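Local structure of topoisomerase I-like protein (Leishmania donovani, 2B9S) at residues 20-25 with 143-148; 183-188 with 202-207; 274-279 with 348-353. The protein probably relaxes supercoiled DNA as the large subunit of a heterodimeric type IB topoisomerase, cutting and resealing one strand by way of a transient covalent link. One frame throughout, in Å; residues are numbered along the deposited sequence.

The three contacts follow one another along the chain, each closing before the next opens. Contacts 1 and 2 belong to the DNA-binding fragment and lie side by side, their centres about 18 Å apart. Contact 1 joins strand 25-26 to 142-145 in a three-stranded sheet; contact 2 pairs strands 185-187 and 205-207 of a mixed sheet. The two contacts touch where Leu-25 O rests 3.4 Å from Ile-188 CG1 and the Trp-22 ring reaches Asn-187. Contact 3 is remote, about 49 Å from either of the others between centres, and packs helix 272-287 against 341-351 in the catalytic core. The separation is consistent with the division of the enzyme into DNA-binding and catalytic parts.

Contact 1: residues 20-25 with 143-148; sequences RRWETL and CVWDGR
Asp-146 OD1 takes two successive backbone N-H groups from the facing loop. Glu-23 N comes in at 2.6 Å from OD1 on the syn lone pair, while Thr-24 N, 3.0 Å from OD1, lies nearly in line with the C-O bond. Chi1 of -77° sets Asp-146 CG beside its own backbone nitrogen, a placement from which the carboxylate meets the Glu-23 and Thr-24 N-H groups. A third bond returns from Asp-146 N to Thr-24 O, almost straight at 174°. Water 1 adds a bridge, bonding Thr-24 OG1 and accepting from Gly-147 N, with a weak bond to Val-144 O. Asp-146 and Gly-147 form the tip of a type I' turn, which closes a tight two-residue hairpin between Trp-145 and Arg-148.

Further in, the two tryptophans make a T-shaped pair: an edge of Trp-22 faces the Trp-145 ring, planes at 63°, with Trp-22 CD1 3.7 Å from Trp-145 CH2. Trp-22 CB lies over the same indole, 4.0 Å from the centroid of its five-membered ring. Leu-25, the non-hydrogen-bonded antiparallel partner of Trp-145, sends CD1 to within 3.9 Å of Trp-145 CE3.

Arg-21 packs on a phosphate of the bound DNA. His-210 stacks on Trp-22, and Val-237 of helix 236-266 touches Trp-145. Strand 25-26 is an outer strand of this antiparallel sheet, 142-145 is the middle one and 148-151 completes it.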
loop_
_atom_site.group_PDB
_atom_site.type_symbol
_atom_site.label_atom_id
_atom_site.label_comp_id
_atom_site.label_asym_id
_atom_site.label_seq_id
_atom_site.Cartn_x
_atom_site.Cartn_y
_atom_site.Cartn_z
ATOM N N ARG D 20 4.574 18.293 -16.446
ATOM C CA ARG D 20 5.995 18.045 -16.664
ATOM C C ARG D 20 6.737 17.900 -15.337
ATOM O O ARG D 20 6.716 18.805 -14.509
ATOM C CB ARG D 20 6.592 19.177 -17.501
ATOM C CG ARG D 20 7.807 18.775 -18.275
ATOM C CD ARG D 20 8.235 19.865 -19.233
ATOM N NE ARG D 20 9.580 19.602 -19.734
ATOM C CZ ARG D 20 9.872 18.858 -20.802
ATOM N NH1 ARG D 20 8.919 18.293 -21.501
ATOM N NH2 ARG D 20 11.135 18.680 -21.165
ATOM N N ARG D 21 7.379 16.753 -15.127
ATOM C CA ARG D 21 7.917 16.422 -13.804
ATOM C C ARG D 21 9.433 16.529 -13.734
ATOM O O ARG D 21 9.978 16.725 -12.659
ATOM C CB ARG D 21 7.458 15.014 -13.342
ATOM C CG ARG D 21 5.963 14.791 -13.340
ATOM C CD ARG D 21 5.253 15.800 -12.435
ATOM N NE ARG D 21 5.611 15.624 -11.024
ATOM C CZ ARG D 21 5.000 14.781 -10.192
ATOM N NH1 ARG D 21 3.995 14.001 -10.610
ATOM N NH2 ARG D 21 5.410 14.699 -8.944
ATOM N N TRP D 22 10.092 16.381 -14.881
ATOM C CA TRP D 22 11.564 16.425 -14.977
ATOM C C TRP D 22 12.029 16.934 -16.355
ATOM O O TRP D 22 11.265 16.923 -17.319
ATOM C CB TRP D 22 12.210 15.056 -14.667
ATOM C CG TRP D 22 11.656 13.872 -15.479
ATOM C CD1 TRP D 22 10.596 13.065 -15.132
ATOM C CD2 TRP D 22 12.134 13.372 -16.734
ATOM N NE1 TRP D 22 10.396 12.110 -16.078
ATOM C CE2 TRP D 22 11.311 12.272 -17.084
ATOM C CE3 TRP D 22 13.171 13.742 -17.603
ATOM C CZ2 TRP D 22 11.501 11.528 -18.273
ATOM C CZ3 TRP D 22 13.360 13.008 -18.780
ATOM C CH2 TRP D 22 12.520 11.919 -19.108
ATOM N N GLU D 23 13.285 17.379 -16.421
ATOM C CA GLU D 23 13.917 17.838 -17.667
ATOM C C GLU D 23 14.909 16.805 -18.143
ATOM O O GLU D 23 15.033 16.537 -19.342
ATOM C CB GLU D 23 14.616 19.191 -17.462
ATOM C CG GLU D 23 13.630 20.352 -17.308
ATOM C CD GLU D 23 12.657 20.462 -18.489
ATOM O OE1 GLU D 23 13.073 20.153 -19.642
ATOM O OE2 GLU D 23 11.484 20.861 -18.257
ATOM N N THR D 24 15.623 16.232 -17.184
ATOM C CA THR D 24 16.565 15.168 -17.482
ATOM C C THR D 24 16.400 14.009 -16.500
ATOM O O THR D 24 16.136 14.208 -15.306
ATOM C CB THR D 24 18.040 15.652 -17.454
ATOM O OG1 THR D 24 18.337 16.204 -16.170
ATOM C CG2 THR D 24 18.321 16.684 -18.551
ATOM N N LEU D 25 16.578 12.804 -17.018
ATOM C CA LEU D 25 16.520 11.604 -16.223
ATOM C C LEU D 25 17.493 10.554 -16.740
ATOM O O LEU D 25 17.418 10.137 -17.886
ATOM C CB LEU D 25 15.071 11.066 -16.182
ATOM C CG LEU D 25 14.707 9.862 -15.321
ATOM C CD1 LEU D 25 15.190 9.998 -13.866
ATOM C CD2 LEU D 25 13.195 9.634 -15.414
ATOM N N CYS D 143 19.661 7.184 -9.267
ATOM C CA CYS D 143 19.415 7.780 -10.564
ATOM C C CYS D 143 19.782 9.267 -10.480
ATOM O O CYS D 143 20.117 9.765 -9.409
ATOM C CB CYS D 143 17.943 7.580 -10.975
ATOM S SG CYS D 143 16.767 8.636 -10.135
ATOM N N VAL D 144 19.727 9.967 -11.608
ATOM C CA VAL D 144 19.968 11.400 -11.616
ATOM C C VAL D 144 18.741 12.067 -12.227
ATOM O O VAL D 144 18.445 11.902 -13.409
ATOM C CB VAL D 144 21.314 11.793 -12.354
ATOM C CG1 VAL D 144 21.515 13.306 -12.368
ATOM C CG2 VAL D 144 22.519 11.128 -11.687
ATOM N N TRP D 145 18.024 12.798 -11.381
ATOM C CA TRP D 145 16.771 13.457 -11.719
ATOM C C TRP D 145 17.060 14.946 -11.710
ATOM O O TRP D 145 17.338 15.513 -10.650
ATOM C CB TRP D 145 15.730 13.097 -10.650
ATOM C CG TRP D 145 14.352 13.701 -10.805
ATOM C CD1 TRP D 145 14.011 15.019 -10.678
ATOM C CD2 TRP D 145 13.121 12.993 -11.048
ATOM N NE1 TRP D 145 12.661 15.185 -10.874
ATOM C CE2 TRP D 145 12.086 13.958 -11.086
ATOM C CE3 TRP D 145 12.798 11.641 -11.262
ATOM C CZ2 TRP D 145 10.738 13.613 -11.316
ATOM C CZ3 TRP D 145 11.454 11.298 -11.504
ATOM C CH2 TRP D 145 10.449 12.284 -11.532
ATOM N N ASP D 146 16.982 15.572 -12.884
ATOM C CA ASP D 146 17.311 16.989 -13.070
ATOM C C ASP D 146 18.672 17.383 -12.456
ATOM O O ASP D 146 18.778 18.403 -11.767
ATOM C CB ASP D 146 16.195 17.873 -12.497
ATOM C CG ASP D 146 14.974 17.943 -13.394
ATOM O OD1 ASP D 146 15.033 17.473 -14.541
ATOM O OD2 ASP D 146 13.946 18.488 -12.943
ATOM N N GLY D 147 19.693 16.554 -12.678
ATOM C CA GLY D 147 21.054 16.823 -12.179
ATOM C C GLY D 147 21.329 16.429 -10.736
ATOM O O GLY D 147 22.486 16.376 -10.318
ATOM N N ARG D 148 20.273 16.149 -9.972
ATOM C CA ARG D 148 20.410 15.702 -8.583
ATOM C C ARG D 148 20.353 14.173 -8.463
ATOM O O ARG D 148 19.526 13.498 -9.090
ATOM C CB ARG D 148 19.356 16.354 -7.706
HETATM O O HOH W 1 19.395 14.395 -14.382
#

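Contact 2: residues 183-188 with 202-207; sequences DITINI and KWAAVQ
Ile-186 lays its CG1 over the Trp-203 indole, 3.7 Å from the centroid of the five-membered ring and only 11° off the ring normal, a clear CH-pi contact. Chi1 of -67° swings CG1 to the side of the backbone nitrogen, and CD1 continues toward the six-membered ring. Beside it, Ile-184 brings CB to 4.0 Å from Trp-203 CE3. The indole nitrogen is turned elsewhere, bonded to Pro-195 O. Further along, Ile-188 CG2 packs alongside Val-206 CG1, 4.0 Å away, the two side chains heading in the same direction.

On the face of Asn-187 and Gln-207 the two amides cross with planes 81° apart. Gln-207 NE2 donates to Asn-187 OD1 over 3.1 Å, arriving from well above the acceptor's plane; Asp-209 N also bonds this oxygen, and Asn-187 ND2 goes to Trp-214 O.

The backbones run nearly parallel. Ile-186 bonds both ways, its N to Ala-205 O and its O to Gln-207 N at 2.9 Å, and Ile-188 N reaches Gln-207 O. Strand 205-207 is outermost in this mixed sheet; 185-187 lies between it and antiparallel strand 216-219, whose Ala-216 and Trp-218 touch Ile-184.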
loop_
_atom_site.group_PDB
_atom_site.type_symbol
_atom_site.label_atom_id
_atom_site.label_comp_id
_atom_site.label_asym_id
_atom_site.label_seq_id
_atom_site.Cartn_x
_atom_site.Cartn_y
_atom_site.Cartn_z
ATOM N N ASP D 183 9.140 -7.773 -20.953
ATOM C CA ASP D 183 7.943 -7.356 -20.215
ATOM C C ASP D 183 8.052 -5.908 -19.726
ATOM O O ASP D 183 7.038 -5.267 -19.433
ATOM C CB ASP D 183 7.721 -8.301 -19.014
ATOM C CG ASP D 183 7.489 -9.752 -19.432
ATOM O OD1 ASP D 183 6.756 -9.970 -20.410
ATOM O OD2 ASP D 183 8.029 -10.680 -18.788
ATOM N N ILE D 184 9.289 -5.405 -19.656
ATOM C CA ILE D 184 9.625 -4.135 -18.993
ATOM C C ILE D 184 9.784 -2.963 -19.961
ATOM O O ILE D 184 10.534 -3.033 -20.946
ATOM C CB ILE D 184 10.884 -4.288 -18.103
ATOM C CG1 ILE D 184 10.604 -5.315 -17.001
ATOM C CG2 ILE D 184 11.313 -2.945 -17.474
ATOM C CD1 ILE D 184 11.838 -5.918 -16.368
ATOM N N THR D 185 9.030 -1.902 -19.676
ATOM C CA THR D 185 9.119 -0.627 -20.394
ATOM C C THR D 185 10.026 0.280 -19.570
ATOM O O THR D 185 9.832 0.453 -18.361
ATOM C CB THR D 185 7.714 0.013 -20.604
ATOM O OG1 THR D 185 6.895 -0.883 -21.369
ATOM C CG2 THR D 185 7.796 1.344 -21.352
ATOM N N ILE D 186 11.036 0.829 -20.232
ATOM C CA ILE D 186 11.974 1.766 -19.616
ATOM C C ILE D 186 11.518 3.196 -19.902
ATOM O O ILE D 186 11.198 3.550 -21.040
ATOM C CB ILE D 186 13.420 1.502 -20.124
ATOM C CG1 ILE D 186 13.931 0.138 -19.622
ATOM C CG2 ILE D 186 14.354 2.643 -19.745
ATOM C CD1 ILE D 186 14.451 0.087 -18.174
ATOM N N ASN D 187 11.432 4.001 -18.844
ATOM C CA ASN D 187 11.177 5.433 -18.988
ATOM C C ASN D 187 12.426 6.192 -18.572
ATOM O O ASN D 187 12.877 6.077 -17.428
ATOM C CB ASN D 187 9.988 5.901 -18.149
ATOM C CG ASN D 187 9.536 7.303 -18.513
ATOM O OD1 ASN D 187 9.201 7.564 -19.651
ATOM N ND2 ASN D 187 9.514 8.197 -17.542
ATOM N N ILE D 188 12.969 6.961 -19.518
ATOM C CA ILE D 188 14.257 7.643 -19.360
ATOM C C ILE D 188 14.325 8.928 -20.226
ATOM O O ILE D 188 13.471 9.131 -21.097
ATOM C CB ILE D 188 15.406 6.646 -19.693
ATOM C CG1 ILE D 188 16.710 7.043 -18.990
ATOM C CG2 ILE D 188 15.487 6.368 -21.203
ATOM C CD1 ILE D 188 17.748 5.980 -18.981
ATOM N N LYS D 202 15.705 -8.057 -25.123
ATOM C CA LYS D 202 15.431 -6.630 -25.334
ATOM C C LYS D 202 14.353 -6.137 -24.353
ATOM O O LYS D 202 13.655 -6.934 -23.748
ATOM C CB LYS D 202 14.999 -6.364 -26.781
ATOM C CG LYS D 202 14.229 -7.514 -27.374
ATOM C CD LYS D 202 13.091 -7.118 -28.298
ATOM C CE LYS D 202 12.084 -8.279 -28.342
ATOM N NZ LYS D 202 11.065 -8.158 -29.416
ATOM N N TRP D 203 14.240 -4.821 -24.197
ATOM C CA TRP D 203 13.157 -4.197 -23.442
ATOM C C TRP D 203 11.851 -4.261 -24.243
ATOM O O TRP D 203 11.880 -4.462 -25.460
ATOM C CB TRP D 203 13.502 -2.733 -23.125
ATOM C CG TRP D 203 14.754 -2.528 -22.306
ATOM C CD1 TRP D 203 15.848 -1.785 -22.654
ATOM C CD2 TRP D 203 15.037 -3.062 -20.998
ATOM N NE1 TRP D 203 16.787 -1.816 -21.649
ATOM C CE2 TRP D 203 16.320 -2.598 -20.627
ATOM C CE3 TRP D 203 14.326 -3.878 -20.102
ATOM C CZ2 TRP D 203 16.908 -2.923 -19.400
ATOM C CZ3 TRP D 203 14.910 -4.210 -18.900
ATOM C CH2 TRP D 203 16.192 -3.721 -18.550
ATOM N N ALA D 204 10.705 -4.101 -23.566
ATOM C CA ALA D 204 9.408 -4.005 -24.261
ATOM C C ALA D 204 9.404 -2.766 -25.151
ATOM O O ALA D 204 8.943 -2.802 -26.288
ATOM C CB ALA D 204 8.253 -3.916 -23.260
ATOM N N ALA D 205 9.944 -1.683 -24.600
ATOM C CA ALA D 205 9.867 -0.357 -25.173
ATOM C C ALA D 205 10.759 0.557 -24.342
ATOM O O ALA D 205 11.020 0.281 -23.167
ATOM C CB ALA D 205 8.402 0.158 -25.177
ATOM N N VAL D 206 11.255 1.620 -24.976
ATOM C CA VAL D 206 12.005 2.678 -24.291
ATOM C C VAL D 206 11.262 3.952 -24.659
ATOM O O VAL D 206 11.010 4.222 -25.824
ATOM C CB VAL D 206 13.509 2.722 -24.716
ATOM C CG1 VAL D 206 14.256 3.836 -24.011
ATOM C CG2 VAL D 206 14.202 1.389 -24.431
ATOM N N GLN D 207 10.829 4.687 -23.649
ATOM C CA GLN D 207 10.084 5.916 -23.852
ATOM C C GLN D 207 10.737 7.032 -23.029
ATOM O O GLN D 207 11.665 6.792 -22.225
ATOM C CB GLN D 207 8.609 5.729 -23.471
ATOM C CG GLN D 207 8.393 5.323 -21.994
ATOM C CD GLN D 207 6.945 5.325 -21.594
ATOM O OE1 GLN D 207 6.146 4.577 -22.155
ATOM N NE2 GLN D 207 6.591 6.165 -20.617
#

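Contact 3: residues 274-279 with 348-353; sequences VAQRAV and QRFTRR
Gln-276, whose CG lies against Phe-350, has its amide held by the loop that follows helix 341-351: OE1 accepts from Gln-363 N, and NE2 makes a weak bond to Asp-362 OD1. With the far end fixed there, the aliphatic part of the side chain packs on the phenyl ring. CG sits 3.9 Å from the ring centroid, displaced toward the rim, with CZ its closest ring atom at 3.6 Å. This is a CH-pi contact over one face. Chi1 of -75° keeps CG beside the backbone nitrogen, the chain runs on extended, and Gln-276 and Phe-350 pass one another running opposite ways, with amide and ring planes 80° apart.

The tip of the phenyl ring meets backbone. CZ comes within 3.9 Å of Ala-275 C, which lies near the ring plane at its edge, and within 3.7 Å of Gln-276 N. One turn on, Val-279 CG2 is 3.8 Å from Phe-350 CE2. Arg-349 contributes less, its NH2 standing 4.1 Å from Ala-275 CB.

No hydrogen bond crosses between the two helical segments; the contact rests mainly on Phe-350, which reaches residues one turn apart on helix 272-287. Val-279 extends the apolar seam to Val-343, Leu-346 and Leu-347 of helix 341-351. This is helix-helix packing within the catalytic core of a type IB topoisomerase, and the chain between the paired helices carries Arg-290 and Lys-328 of the vanadate pocket.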
loop_
_atom_site.group_PDB
_atom_site.type_symbol
_atom_site.label_atom_id
_atom_site.label_comp_id
_atom_site.label_asym_id
_atom_site.label_seq_id
_atom_site.Cartn_x
_atom_site.Cartn_y
_atom_site.Cartn_z
ATOM N N VAL D 274 -28.457 13.048 -3.603
ATOM C CA VAL D 274 -27.946 14.141 -2.761
ATOM C C VAL D 274 -27.923 13.762 -1.271
ATOM O O VAL D 274 -26.913 14.004 -0.579
ATOM C CB VAL D 274 -28.708 15.495 -3.010
ATOM C CG1 VAL D 274 -28.188 16.599 -2.114
ATOM C CG2 VAL D 274 -28.555 15.947 -4.457
ATOM N N ALA D 275 -29.018 13.156 -0.793
ATOM C CA ALA D 275 -29.135 12.734 0.609
ATOM C C ALA D 275 -28.122 11.645 0.968
ATOM O O ALA D 275 -27.544 11.673 2.056
ATOM C CB ALA D 275 -30.557 12.272 0.931
ATOM N N GLN D 276 -27.930 10.696 0.045
ATOM C CA GLN D 276 -26.924 9.629 0.166
ATOM C C GLN D 276 -25.498 10.190 0.158
ATOM O O GLN D 276 -24.679 9.827 1.017
ATOM C CB GLN D 276 -27.088 8.583 -0.950
ATOM C CG GLN D 276 -28.264 7.644 -0.738
ATOM C CD GLN D 276 -28.327 6.499 -1.724
ATOM O OE1 GLN D 276 -27.495 6.371 -2.610
ATOM N NE2 GLN D 276 -29.323 5.661 -1.572
ATOM N N ARG D 277 -25.228 11.069 -0.817
ATOM C CA ARG D 277 -23.975 11.847 -0.895
ATOM C C ARG D 277 -23.631 12.548 0.430
ATOM O O ARG D 277 -22.466 12.527 0.860
ATOM C CB ARG D 277 -24.035 12.864 -2.041
ATOM C CG ARG D 277 -22.680 13.457 -2.443
ATOM C CD ARG D 277 -22.820 14.355 -3.670
ATOM N NE ARG D 277 -23.644 15.538 -3.377
ATOM C CZ ARG D 277 -24.118 16.390 -4.285
ATOM N NH1 ARG D 277 -23.876 16.224 -5.587
ATOM N NH2 ARG D 277 -24.845 17.420 -3.877
ATOM N N ALA D 278 -24.651 13.128 1.076
ATOM C CA ALA D 278 -24.529 13.801 2.390
ATOM C C ALA D 278 -24.122 12.886 3.547
ATOM O O ALA D 278 -23.270 13.244 4.360
ATOM C CB ALA D 278 -25.842 14.520 2.730
ATOM N N VAL D 279 -24.753 11.718 3.643
ATOM C CA VAL D 279 -24.417 10.749 4.700
ATOM C C VAL D 279 -23.012 10.161 4.473
ATOM O O VAL D 279 -22.264 9.909 5.432
ATOM C CB VAL D 279 -25.518 9.652 4.823
ATOM C CG1 VAL D 279 -25.178 8.607 5.866
ATOM C CG2 VAL D 279 -26.874 10.305 5.158
ATOM N N GLN D 348 -32.237 4.537 8.241
ATOM C CA GLN D 348 -33.424 3.677 8.280
ATOM C C GLN D 348 -34.103 3.667 6.909
ATOM O O GLN D 348 -34.545 2.637 6.446
ATOM C CB GLN D 348 -34.415 4.132 9.365
ATOM C CG GLN D 348 -33.892 4.024 10.812
ATOM C CD GLN D 348 -34.856 4.621 11.823
ATOM O OE1 GLN D 348 -35.285 5.773 11.693
ATOM N NE2 GLN D 348 -35.219 3.830 12.831
ATOM N N ARG D 349 -34.180 4.826 6.275
ATOM C CA ARG D 349 -34.698 4.951 4.932
ATOM C C ARG D 349 -33.847 4.142 3.939
ATOM O O ARG D 349 -34.385 3.432 3.072
ATOM C CB ARG D 349 -34.756 6.431 4.520
ATOM C CG ARG D 349 -35.705 6.716 3.364
ATOM C CD ARG D 349 -35.897 8.223 3.122
ATOM N NE ARG D 349 -35.155 8.730 1.948
ATOM C CZ ARG D 349 -34.821 10.013 1.770
ATOM N NH1 ARG D 349 -35.151 10.919 2.695
ATOM N NH2 ARG D 349 -34.158 10.395 0.680
ATOM N N PHE D 350 -32.523 4.246 4.084
ATOM C CA PHE D 350 -31.576 3.661 3.135
ATOM C C PHE D 350 -31.519 2.143 3.212
ATOM O O PHE D 350 -30.948 1.518 2.326
ATOM C CB PHE D 350 -30.153 4.218 3.340
ATOM C CG PHE D 350 -30.002 5.679 3.023
ATOM C CD1 PHE D 350 -31.009 6.386 2.360
ATOM C CD2 PHE D 350 -28.832 6.353 3.377
ATOM C CE1 PHE D 350 -30.859 7.733 2.083
ATOM C CE2 PHE D 350 -28.667 7.703 3.085
ATOM C CZ PHE D 350 -29.673 8.396 2.437
ATOM N N THR D 351 -32.079 1.559 4.276
ATOM C CA THR D 351 -31.995 0.115 4.494
ATOM C C THR D 351 -33.324 -0.618 4.648
ATOM O O THR D 351 -33.324 -1.840 4.712
ATOM C CB THR D 351 -31.129 -0.258 5.754
ATOM O OG1 THR D 351 -31.682 0.339 6.934
ATOM C CG2 THR D 351 -29.691 0.194 5.603
ATOM N N ARG D 352 -34.452 0.087 4.708
ATOM C CA ARG D 352 -35.644 -0.542 5.294
ATOM C C ARG D 352 -36.098 -1.900 4.703
ATOM O O ARG D 352 -36.291 -2.877 5.451
ATOM C CB ARG D 352 -36.817 0.438 5.502
ATOM C CG ARG D 352 -37.555 0.903 4.272
ATOM C CD ARG D 352 -38.852 1.563 4.680
ATOM N NE ARG D 352 -39.986 0.639 4.687
ATOM C CZ ARG D 352 -40.970 0.683 3.788
ATOM N NH1 ARG D 352 -40.914 1.610 2.834
ATOM N NH2 ARG D 352 -42.003 -0.178 3.827
ATOM N N ARG D 353 -36.288 -2.002 3.401
ATOM C CA ARG D 353 -36.821 -3.282 2.939
ATOM C C ARG D 353 -35.786 -4.092 2.136
ATOM O O ARG D 353 -36.133 -5.006 1.398
ATOM C CB ARG D 353 -38.165 -3.077 2.169
#